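PDB 4CN9: proximal thread matrix protein 1 from Mytilus galloprovincialis, which is a collagen-binding matrix protein of the mussel byssus that carries two von Willebrand factor type A domains and binds zinc. Local coordinates for residues F60-I66 with M172-K176; Q105-K111 with R135-E141; V392-I396 with L407-A411; E414-F418 with D432-L436. All coordinates share one frame. Residue numbers count along the deposited sequence, not the author numbering.

Contact 1: F60-I66 with M172-K176; sequences FDDSSSI and MTDGK. With ZN (zinc ion), chain C.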
# COMPACT_ATOMS: atom_id res chain seq x y z
N PHE A 60 -18.95 -5.60 3.70
CA PHE A 60 -19.27 -6.75 4.53
C PHE A 60 -19.78 -7.86 3.60
O PHE A 60 -20.86 -7.73 3.03
CB PHE A 60 -20.37 -6.27 5.50
CG PHE A 60 -20.79 -7.26 6.55
CD1 PHE A 60 -21.57 -8.37 6.23
CD2 PHE A 60 -20.46 -7.03 7.88
CE1 PHE A 60 -21.97 -9.25 7.21
CE2 PHE A 60 -20.87 -7.91 8.87
CZ PHE A 60 -21.62 -9.01 8.55
N ASP A 61 -18.99 -8.93 3.42
CA ASP A 61 -19.36 -10.10 2.60
C ASP A 61 -20.60 -10.77 3.21
O ASP A 61 -20.56 -11.16 4.38
CB ASP A 61 -18.16 -11.05 2.58
CG ASP A 61 -18.34 -12.30 1.69
OD1 ASP A 61 -19.46 -12.84 1.55
OD2 ASP A 61 -17.31 -12.77 1.16
N ASP A 62 -21.70 -10.86 2.45
CA ASP A 62 -22.87 -11.62 2.93
C ASP A 62 -23.22 -12.80 2.04
O ASP A 62 -24.38 -13.13 1.84
CB ASP A 62 -24.10 -10.72 3.24
CG ASP A 62 -24.71 -10.04 2.01
OD1 ASP A 62 -24.13 -10.06 0.90
OD2 ASP A 62 -25.80 -9.45 2.18
N SER A 63 -22.18 -13.46 1.53
CA SER A 63 -22.33 -14.69 0.74
C SER A 63 -22.77 -15.88 1.59
O SER A 63 -22.48 -15.95 2.79
CB SER A 63 -21.01 -15.04 0.02
OG SER A 63 -19.95 -15.35 0.94
N SER A 64 -23.45 -16.83 0.95
CA SER A 64 -24.02 -17.98 1.63
C SER A 64 -22.97 -18.89 2.25
O SER A 64 -23.24 -19.60 3.21
CB SER A 64 -24.89 -18.79 0.65
OG SER A 64 -24.11 -19.26 -0.43
N SER A 65 -21.76 -18.88 1.69
CA SER A 65 -20.64 -19.66 2.25
C SER A 65 -20.46 -19.44 3.76
O SER A 65 -20.09 -20.37 4.49
CB SER A 65 -19.34 -19.29 1.53
OG SER A 65 -18.97 -17.96 1.83
N ILE A 66 -20.72 -18.23 4.22
CA ILE A 66 -20.51 -17.87 5.61
C ILE A 66 -21.51 -18.56 6.53
O ILE A 66 -21.14 -19.03 7.60
CB ILE A 66 -20.62 -16.34 5.80
CG1 ILE A 66 -19.53 -15.66 4.96
CG2 ILE A 66 -20.51 -15.97 7.29
CD1 ILE A 66 -19.60 -14.16 4.92
N MET A 172 -14.13 -7.04 4.26
CA MET A 172 -14.10 -8.34 4.93
C MET A 172 -14.71 -9.38 4.01
O MET A 172 -15.86 -9.26 3.61
CB MET A 172 -14.93 -8.28 6.22
CG MET A 172 -14.49 -7.20 7.21
SD MET A 172 -15.68 -7.02 8.58
CE MET A 172 -15.54 -8.64 9.30
N THR A 173 -13.95 -10.42 3.67
CA THR A 173 -14.46 -11.45 2.77
C THR A 173 -13.96 -12.86 3.10
O THR A 173 -12.88 -13.03 3.65
CB THR A 173 -14.14 -11.10 1.31
OG1 THR A 173 -14.76 -12.05 0.42
CG2 THR A 173 -12.66 -11.08 1.08
N ASP A 174 -14.78 -13.86 2.77
CA ASP A 174 -14.37 -15.25 2.90
C ASP A 174 -14.26 -15.91 1.54
O ASP A 174 -14.23 -17.15 1.44
CB ASP A 174 -15.33 -16.03 3.81
CG ASP A 174 -16.58 -16.52 3.07
OD1 ASP A 174 -17.06 -15.86 2.10
OD2 ASP A 174 -17.09 -17.59 3.48
N GLY A 175 -14.17 -15.11 0.49
CA GLY A 175 -14.21 -15.66 -0.85
C GLY A 175 -13.34 -14.94 -1.86
O GLY A 175 -12.67 -13.96 -1.55
N LYS A 176 -13.35 -15.44 -3.09
CA LYS A 176 -12.65 -14.77 -4.16
C LYS A 176 -13.68 -14.19 -5.10
O LYS A 176 -14.78 -14.71 -5.22
CB LYS A 176 -11.71 -15.73 -4.90
CG LYS A 176 -12.41 -16.82 -5.67
CD LYS A 176 -11.40 -17.66 -6.44
CE LYS A 176 -12.01 -18.98 -6.88
NZ LYS A 176 -11.01 -19.86 -7.57
ZN ZN C . -18.23 -16.59 0.50
O HOH W 1 -17.43 -14.92 -0.44
O HOH W 2 -16.65 -17.88 -0.05
O HOH W 3 -19.14 -17.35 -1.21
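M172, near the end of strand 166-173, pairs in parallel with F60 (CA-CA 5.4 Å), and its carbonyl O accepts a hydrogen bond from D61 N at 3.2 Å. Both side chains of the pair lie on one sheet face, under helix 73-85, a place for large apolar groups. At T173 the polar chemistry begins: OG1 donates to D61 OD2 (2.8 Å) and accepts from G175 N (3.1 Å), an ST turn as the strand ends. D174 N adds a bond to the same D61 OD2 (3.2 Å). D174 uses both carboxylate oxygens, OD1 binding zinc at 2.1 Å and OD2 accepting from S65 OG at 2.5 Å. At G175 a CB would be crowded by the metal. S63 OG and S65 OG lie 2.2 and 2.0 Å from the zinc, and three waters bring the coordination to six. D61 stays in the second shell: OD2 takes a bond from the zinc-bound water 1 (2.7 Å), while OD1 closes an Asx turn with S63 N (2.8 Å). This is the metal-ion-dependent adhesion site (MIDAS) of a von Willebrand factor A domain, with its Asp-x-Ser-x-Ser signature, here occupied by zinc.

Contact 2: Q105-K111 with R135-E141; sequences QFSQGVK and RNGGQTE
A β-hairpin at the edge of the first von Willebrand factor A sheet is clasped by the irregular loop that leads into helix 142-153. Q105 and K111 form a hydrogen-bonded antiparallel pair (Q105 N to K111 O 2.7 Å, K111 N to Q105 O 2.9 Å), and the turn closes through S107 N to G109 O (3.0 Å), with G109 at phi 64°, easy for glycine. The loop passes the turn with S107 CA 4.2 Å from T140 CA and Q108 CA 4.7 Å from G137 CA.

R135 (m, t, m), which loses more surface to the contact than any other residue, bends at chi3 to bring its guanidinium to the turn. Its NH2 donates to G109 O at 2.9 Å and its NH1, weakly, to Q108 O at 2.9 Å; NE makes a salt bridge to D62. Arginine, with several N-H groups, can serve two carbonyls of the turn and D62 at once.

S107 (phi/psi -166/-88°) turns its O to E141 N, which donates to it at 2.9 Å. Its OG, hydrogen-bonded to D62, also receives a weak bond from G137 N at 3.3 Å; a CB on G137 would clash with that oxygen.

E141 (m, t) is the N-cap residue. OE1 bonds T144, while OE2 accepts from G109 N at 2.9 Å and from water 4 at 2.5 Å, a water that also accepts from Q108 NE2 at 2.9 Å.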
# COMPACT_ATOMS: atom_id res chain seq x y z
N GLN A 105 -23.23 -4.16 2.32
CA GLN A 105 -23.18 -5.62 2.16
C GLN A 105 -22.96 -5.97 0.70
O GLN A 105 -23.47 -5.30 -0.19
CB GLN A 105 -24.48 -6.28 2.65
CG GLN A 105 -24.85 -5.98 4.08
CD GLN A 105 -26.34 -6.24 4.41
OE1 GLN A 105 -27.01 -5.41 5.02
NE2 GLN A 105 -26.84 -7.39 4.00
N PHE A 106 -22.20 -7.03 0.45
CA PHE A 106 -21.94 -7.45 -0.93
C PHE A 106 -21.80 -8.96 -1.02
O PHE A 106 -21.20 -9.60 -0.14
CB PHE A 106 -20.68 -6.76 -1.48
CG PHE A 106 -19.39 -7.44 -1.07
CD1 PHE A 106 -18.78 -7.13 0.14
CD2 PHE A 106 -18.82 -8.41 -1.89
CE1 PHE A 106 -17.61 -7.78 0.53
CE2 PHE A 106 -17.65 -9.07 -1.50
CZ PHE A 106 -17.05 -8.75 -0.30
N SER A 107 -22.37 -9.52 -2.09
CA SER A 107 -22.12 -10.90 -2.50
C SER A 107 -22.67 -11.02 -3.92
O SER A 107 -21.95 -10.80 -4.91
CB SER A 107 -22.72 -11.96 -1.55
OG SER A 107 -24.07 -11.72 -1.19
N GLN A 108 -23.95 -11.36 -4.02
CA GLN A 108 -24.67 -11.18 -5.26
C GLN A 108 -25.29 -9.77 -5.20
O GLN A 108 -26.21 -9.48 -4.41
CB GLN A 108 -25.72 -12.29 -5.45
CG GLN A 108 -26.43 -12.24 -6.80
CD GLN A 108 -27.56 -11.23 -6.82
OE1 GLN A 108 -28.52 -11.35 -6.06
NE2 GLN A 108 -27.43 -10.21 -7.66
N GLY A 109 -24.73 -8.87 -5.99
CA GLY A 109 -25.04 -7.46 -5.85
C GLY A 109 -24.62 -6.85 -4.52
O GLY A 109 -23.97 -7.47 -3.67
N VAL A 110 -25.04 -5.61 -4.32
CA VAL A 110 -24.62 -4.83 -3.20
C VAL A 110 -25.83 -4.18 -2.56
O VAL A 110 -26.68 -3.66 -3.27
CB VAL A 110 -23.64 -3.73 -3.66
CG1 VAL A 110 -23.20 -2.90 -2.50
CG2 VAL A 110 -22.44 -4.35 -4.37
N LYS A 111 -25.89 -4.20 -1.24
CA LYS A 111 -26.95 -3.49 -0.50
C LYS A 111 -26.29 -2.58 0.54
O LYS A 111 -25.49 -3.04 1.33
CB LYS A 111 -27.85 -4.50 0.20
CG LYS A 111 -28.93 -3.86 1.04
CD LYS A 111 -29.67 -4.84 1.93
CE LYS A 111 -30.62 -4.07 2.87
NZ LYS A 111 -31.43 -4.96 3.75
N ARG A 135 -27.85 -11.35 3.19
CA ARG A 135 -28.69 -11.82 2.09
C ARG A 135 -28.32 -13.23 1.64
O ARG A 135 -29.10 -13.89 0.94
CB ARG A 135 -28.61 -10.84 0.92
CG ARG A 135 -29.14 -9.45 1.23
CD ARG A 135 -28.74 -8.44 0.16
NE ARG A 135 -27.29 -8.47 -0.04
CZ ARG A 135 -26.68 -8.25 -1.19
NH1 ARG A 135 -27.36 -7.92 -2.28
NH2 ARG A 135 -25.36 -8.35 -1.26
N ASN A 136 -27.13 -13.70 2.02
CA ASN A 136 -26.64 -15.02 1.62
C ASN A 136 -26.63 -15.24 0.11
O ASN A 136 -27.23 -16.18 -0.41
CB ASN A 136 -27.43 -16.12 2.33
CG ASN A 136 -27.15 -16.15 3.82
OD1 ASN A 136 -26.00 -16.12 4.24
ND2 ASN A 136 -28.21 -16.15 4.62
N GLY A 137 -25.93 -14.35 -0.59
CA GLY A 137 -25.85 -14.43 -2.04
C GLY A 137 -25.00 -15.59 -2.52
O GLY A 137 -24.12 -16.09 -1.80
N GLY A 138 -25.26 -16.01 -3.75
CA GLY A 138 -24.59 -17.17 -4.33
C GLY A 138 -23.35 -16.83 -5.15
O GLY A 138 -22.80 -17.71 -5.80
N GLN A 139 -22.92 -15.57 -5.09
CA GLN A 139 -21.77 -15.06 -5.82
C GLN A 139 -20.98 -14.15 -4.88
O GLN A 139 -21.51 -13.70 -3.87
CB GLN A 139 -22.20 -14.20 -7.01
CG GLN A 139 -23.07 -14.86 -8.04
CD GLN A 139 -23.37 -13.93 -9.20
OE1 GLN A 139 -23.24 -12.70 -9.08
NE2 GLN A 139 -23.76 -14.49 -10.34
N THR A 140 -19.75 -13.81 -5.26
CA THR A 140 -18.95 -12.85 -4.50
C THR A 140 -18.40 -11.75 -5.42
O THR A 140 -17.40 -11.95 -6.11
CB THR A 140 -17.79 -13.56 -3.77
OG1 THR A 140 -18.32 -14.56 -2.90
CG2 THR A 140 -16.96 -12.57 -2.93
N GLU A 141 -19.06 -10.60 -5.45
CA GLU A 141 -18.68 -9.53 -6.36
C GLU A 141 -17.92 -8.43 -5.63
O GLU A 141 -18.47 -7.37 -5.33
CB GLU A 141 -19.92 -8.91 -7.02
CG GLU A 141 -20.77 -9.86 -7.82
CD GLU A 141 -22.04 -9.17 -8.36
OE1 GLU A 141 -21.93 -8.05 -8.88
OE2 GLU A 141 -23.13 -9.74 -8.25
O HOH W 4 -25.29 -9.89 -9.54

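Contact 3: V392-I396 with L407-A411; sequences VIVAI and LINIA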
# COMPACT_ATOMS: atom_id res chain seq x y z
N VAL A 392 8.89 1.25 2.26
CA VAL A 392 8.02 1.27 1.09
C VAL A 392 8.86 1.05 -0.16
O VAL A 392 9.85 1.74 -0.36
CB VAL A 392 7.27 2.61 0.96
CG1 VAL A 392 6.54 2.69 -0.36
CG2 VAL A 392 6.30 2.79 2.13
N ILE A 393 8.47 0.09 -0.99
CA ILE A 393 9.26 -0.26 -2.17
C ILE A 393 8.54 0.05 -3.48
O ILE A 393 7.40 -0.38 -3.73
CB ILE A 393 9.66 -1.76 -2.16
CG1 ILE A 393 10.36 -2.12 -0.84
CG2 ILE A 393 10.54 -2.08 -3.36
CD1 ILE A 393 10.73 -3.58 -0.71
N VAL A 394 9.24 0.81 -4.32
CA VAL A 394 8.80 1.13 -5.67
C VAL A 394 9.70 0.33 -6.65
O VAL A 394 10.90 0.29 -6.45
CB VAL A 394 8.97 2.65 -5.91
CG1 VAL A 394 8.62 3.02 -7.34
CG2 VAL A 394 8.12 3.44 -4.92
N ALA A 395 9.09 -0.29 -7.66
CA ALA A 395 9.80 -1.17 -8.60
C ALA A 395 9.59 -0.73 -10.06
O ALA A 395 8.46 -0.63 -10.52
CB ALA A 395 9.32 -2.63 -8.45
N ILE A 396 10.69 -0.52 -10.77
CA ILE A 396 10.67 -0.06 -12.14
C ILE A 396 11.44 -1.00 -13.05
O ILE A 396 12.60 -1.31 -12.78
CB ILE A 396 11.33 1.33 -12.26
CG1 ILE A 396 10.61 2.33 -11.36
CG2 ILE A 396 11.38 1.78 -13.72
CD1 ILE A 396 11.42 3.56 -11.01
N LEU A 407 8.82 -7.61 -10.38
CA LEU A 407 8.52 -6.25 -9.95
C LEU A 407 7.34 -6.27 -8.98
O LEU A 407 7.37 -5.64 -7.93
CB LEU A 407 8.20 -5.36 -11.14
CG LEU A 407 9.27 -5.20 -12.22
CD1 LEU A 407 8.75 -4.26 -13.28
CD2 LEU A 407 10.59 -4.72 -11.63
N ILE A 408 6.32 -7.04 -9.34
CA ILE A 408 5.11 -7.12 -8.53
C ILE A 408 5.43 -7.78 -7.19
O ILE A 408 4.93 -7.33 -6.15
CB ILE A 408 3.98 -7.89 -9.27
CG1 ILE A 408 3.41 -7.05 -10.42
CG2 ILE A 408 2.86 -8.25 -8.30
CD1 ILE A 408 2.55 -7.86 -11.42
N ASN A 409 6.28 -8.80 -7.19
CA ASN A 409 6.66 -9.44 -5.93
C ASN A 409 7.37 -8.50 -4.96
O ASN A 409 7.16 -8.59 -3.75
CB ASN A 409 7.56 -10.65 -6.16
CG ASN A 409 6.83 -11.81 -6.80
OD1 ASN A 409 5.60 -11.81 -6.90
ND2 ASN A 409 7.59 -12.81 -7.24
N ILE A 410 8.24 -7.63 -5.46
CA ILE A 410 9.04 -6.82 -4.56
C ILE A 410 8.36 -5.54 -4.13
O ILE A 410 8.64 -5.05 -3.06
CB ILE A 410 10.45 -6.49 -5.11
CG1 ILE A 410 10.39 -5.47 -6.22
CG2 ILE A 410 11.18 -7.76 -5.56
CD1 ILE A 410 11.76 -4.89 -6.56
N ALA A 411 7.51 -4.97 -4.98
CA ALA A 411 6.89 -3.68 -4.66
C ALA A 411 5.90 -3.80 -3.52
O ALA A 411 5.37 -4.87 -3.25
CB ALA A 411 6.21 -3.10 -5.88
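Between 392-396 and 407-411 there are no hydrogen bonds, and the fit depends on which way each apolar side chain turns. A395 is the small residue at the middle: its CB lies 3.6 Å from L407 O and 4.0 Å from L407 CB, an approach that a longer side chain would block. I410 adopts chi1 p, uncommon for a β-branched residue in a helix; with it CG1 lies 3.8 Å from A395 CB. L407 (m, t) points toward the strand and brings CD2 to 4.1 Å from I396 C. I393 (m, t) stretches CD1 to 3.5 Å from I410 O. Where the helix ends, A411 CA makes a CA-H...O contact of 3.5 Å with I393 O. I393 and A395 thus face this helix, whereas V392 and V394 point to the opposite face, toward Y416 and F418. Helix 404-410 is the connection of a β-α-β unit, with L407 and A411 reaching V417 of strand 417-420 and I410 wedged against helix 379-388.

Contact 4: E414-F418 with D432-L436; sequences EEYVF and DVVKL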
# COMPACT_ATOMS: atom_id res chain seq x y z
N GLU A 414 1.14 -3.21 -6.41
CA GLU A 414 1.20 -3.20 -7.87
C GLU A 414 0.99 -1.80 -8.43
O GLU A 414 1.42 -1.50 -9.55
CB GLU A 414 0.20 -4.21 -8.48
CG GLU A 414 0.39 -4.37 -9.98
CD GLU A 414 -0.28 -5.63 -10.56
OE1 GLU A 414 -0.68 -6.52 -9.79
OE2 GLU A 414 -0.37 -5.71 -11.80
N GLU A 415 0.39 -0.91 -7.66
CA GLU A 415 0.31 0.49 -8.05
C GLU A 415 1.68 1.17 -8.05
O GLU A 415 1.84 2.24 -8.66
CB GLU A 415 -0.64 1.25 -7.12
CG GLU A 415 -2.07 0.74 -7.20
CD GLU A 415 -2.74 1.11 -8.50
OE1 GLU A 415 -2.28 2.09 -9.14
OE2 GLU A 415 -3.71 0.44 -8.90
N TYR A 416 2.66 0.55 -7.38
CA TYR A 416 4.00 1.13 -7.25
C TYR A 416 4.98 0.43 -8.19
O TYR A 416 6.20 0.53 -8.00
CB TYR A 416 4.54 1.02 -5.82
CG TYR A 416 3.66 1.57 -4.71
CD1 TYR A 416 2.50 2.31 -4.97
CD2 TYR A 416 3.98 1.33 -3.38
CE1 TYR A 416 1.70 2.79 -3.94
CE2 TYR A 416 3.19 1.81 -2.34
CZ TYR A 416 2.06 2.54 -2.62
OH TYR A 416 1.28 2.98 -1.57
N VAL A 417 4.43 -0.25 -9.19
CA VAL A 417 5.17 -0.92 -10.25
C VAL A 417 5.07 -0.12 -11.56
O VAL A 417 3.98 0.23 -12.00
CB VAL A 417 4.60 -2.34 -10.52
CG1 VAL A 417 5.19 -2.95 -11.80
CG2 VAL A 417 4.85 -3.24 -9.35
N PHE A 418 6.21 0.14 -12.19
CA PHE A 418 6.26 0.93 -13.40
C PHE A 418 7.11 0.22 -14.43
O PHE A 418 8.12 -0.41 -14.08
CB PHE A 418 6.88 2.30 -13.11
CG PHE A 418 6.11 3.12 -12.13
CD1 PHE A 418 6.35 2.99 -10.77
CD2 PHE A 418 5.14 4.01 -12.56
CE1 PHE A 418 5.63 3.74 -9.85
CE2 PHE A 418 4.42 4.75 -11.65
CZ PHE A 418 4.67 4.63 -10.30
N ASP A 432 4.86 10.34 -11.30
CA ASP A 432 4.25 9.30 -10.49
C ASP A 432 5.26 8.71 -9.52
O ASP A 432 4.93 8.43 -8.37
CB ASP A 432 3.64 8.21 -11.37
CG ASP A 432 2.35 8.64 -12.03
OD1 ASP A 432 1.71 9.58 -11.52
OD2 ASP A 432 1.97 8.03 -13.06
N VAL A 433 6.50 8.53 -9.96
CA VAL A 433 7.50 7.95 -9.06
C VAL A 433 7.84 8.91 -7.93
O VAL A 433 7.94 8.50 -6.79
CB VAL A 433 8.76 7.46 -9.81
CG1 VAL A 433 9.87 7.10 -8.83
CG2 VAL A 433 8.41 6.25 -10.67
N VAL A 434 7.99 10.20 -8.24
CA VAL A 434 8.25 11.23 -7.23
C VAL A 434 7.16 11.28 -6.15
O VAL A 434 7.47 11.40 -4.96
CB VAL A 434 8.44 12.63 -7.89
CG1 VAL A 434 8.42 13.74 -6.87
CG2 VAL A 434 9.76 12.66 -8.67
N LYS A 435 5.89 11.19 -6.55
CA LYS A 435 4.79 11.21 -5.60
C LYS A 435 4.91 10.07 -4.61
O LYS A 435 4.57 10.23 -3.44
CB LYS A 435 3.41 11.11 -6.27
CG LYS A 435 2.93 12.37 -6.97
CD LYS A 435 1.54 12.14 -7.57
CE LYS A 435 1.10 13.27 -8.49
NZ LYS A 435 -0.22 12.99 -9.13
N LEU A 436 5.37 8.91 -5.07
CA LEU A 436 5.62 7.79 -4.16
C LEU A 436 6.90 8.01 -3.34
O LEU A 436 6.92 7.76 -2.14
CB LEU A 436 5.69 6.48 -4.94
CG LEU A 436 4.44 6.15 -5.77
CD1 LEU A 436 4.60 4.85 -6.53
CD2 LEU A 436 3.21 6.08 -4.87
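F418 lays one face of its ring under V433 CG2, a CH-pi contact with the methyl 3.9 Å from the ring centroid and 14° off the normal. The same ring meets two more side chains of helix 430-437: D432 CB lies 3.6 Å from F418 CE2, and L436 CD1 sits at the ring edge, 3.6 Å from F418 CE1. D432, V433 and L436 occupy neighbouring positions on one side of the helix, so a single phenyl ring can touch all three. D432 offers its methylene while its carboxylate stays at the exposed surface, a sensible place for an acid.

L436 is the wedge of the contact. Its CD1 also lies 3.6 Å from Y416 CD1, so one methyl fills the space between the two aromatic rings; leucine, branched at its end, can do this although L436 CA lies 7.5 Å from Y416 CA. No hydrogen bond joins the segments, and the match is one of shape.

Before the strand, E415 bonds H188 and E414 bonds Q213, both in the other A domain. V417 points away from helix 430-437, toward helix 404-410, while F418 also packs on V394 and I396. An edge strand sandwiched between helices on both faces is characteristic of the α/β/α von Willebrand factor A fold.

Contacts 1 and 2 belong to the first A domain and touch each other: D62 of contact 1 binds S107 and R135 of contact 2, and strands 54-61 and 100-106 are neighbours in one sheet. Contact 1 is largely buried and polar, at the strand ends where the zinc sits, while contact 2, nested within its chain loop, reaches the protein surface. Contacts 3 and 4 lie in the second half, their centres 30 Å or more from the first pair, and join through A395, whose backbone bonds Y416 and F418. Contact 3 is fully buried, contact 4 partly open. Metal ligands and hydrogen bonds dominate in the first domain; apolar contacts dominate where helices cover the second sheet.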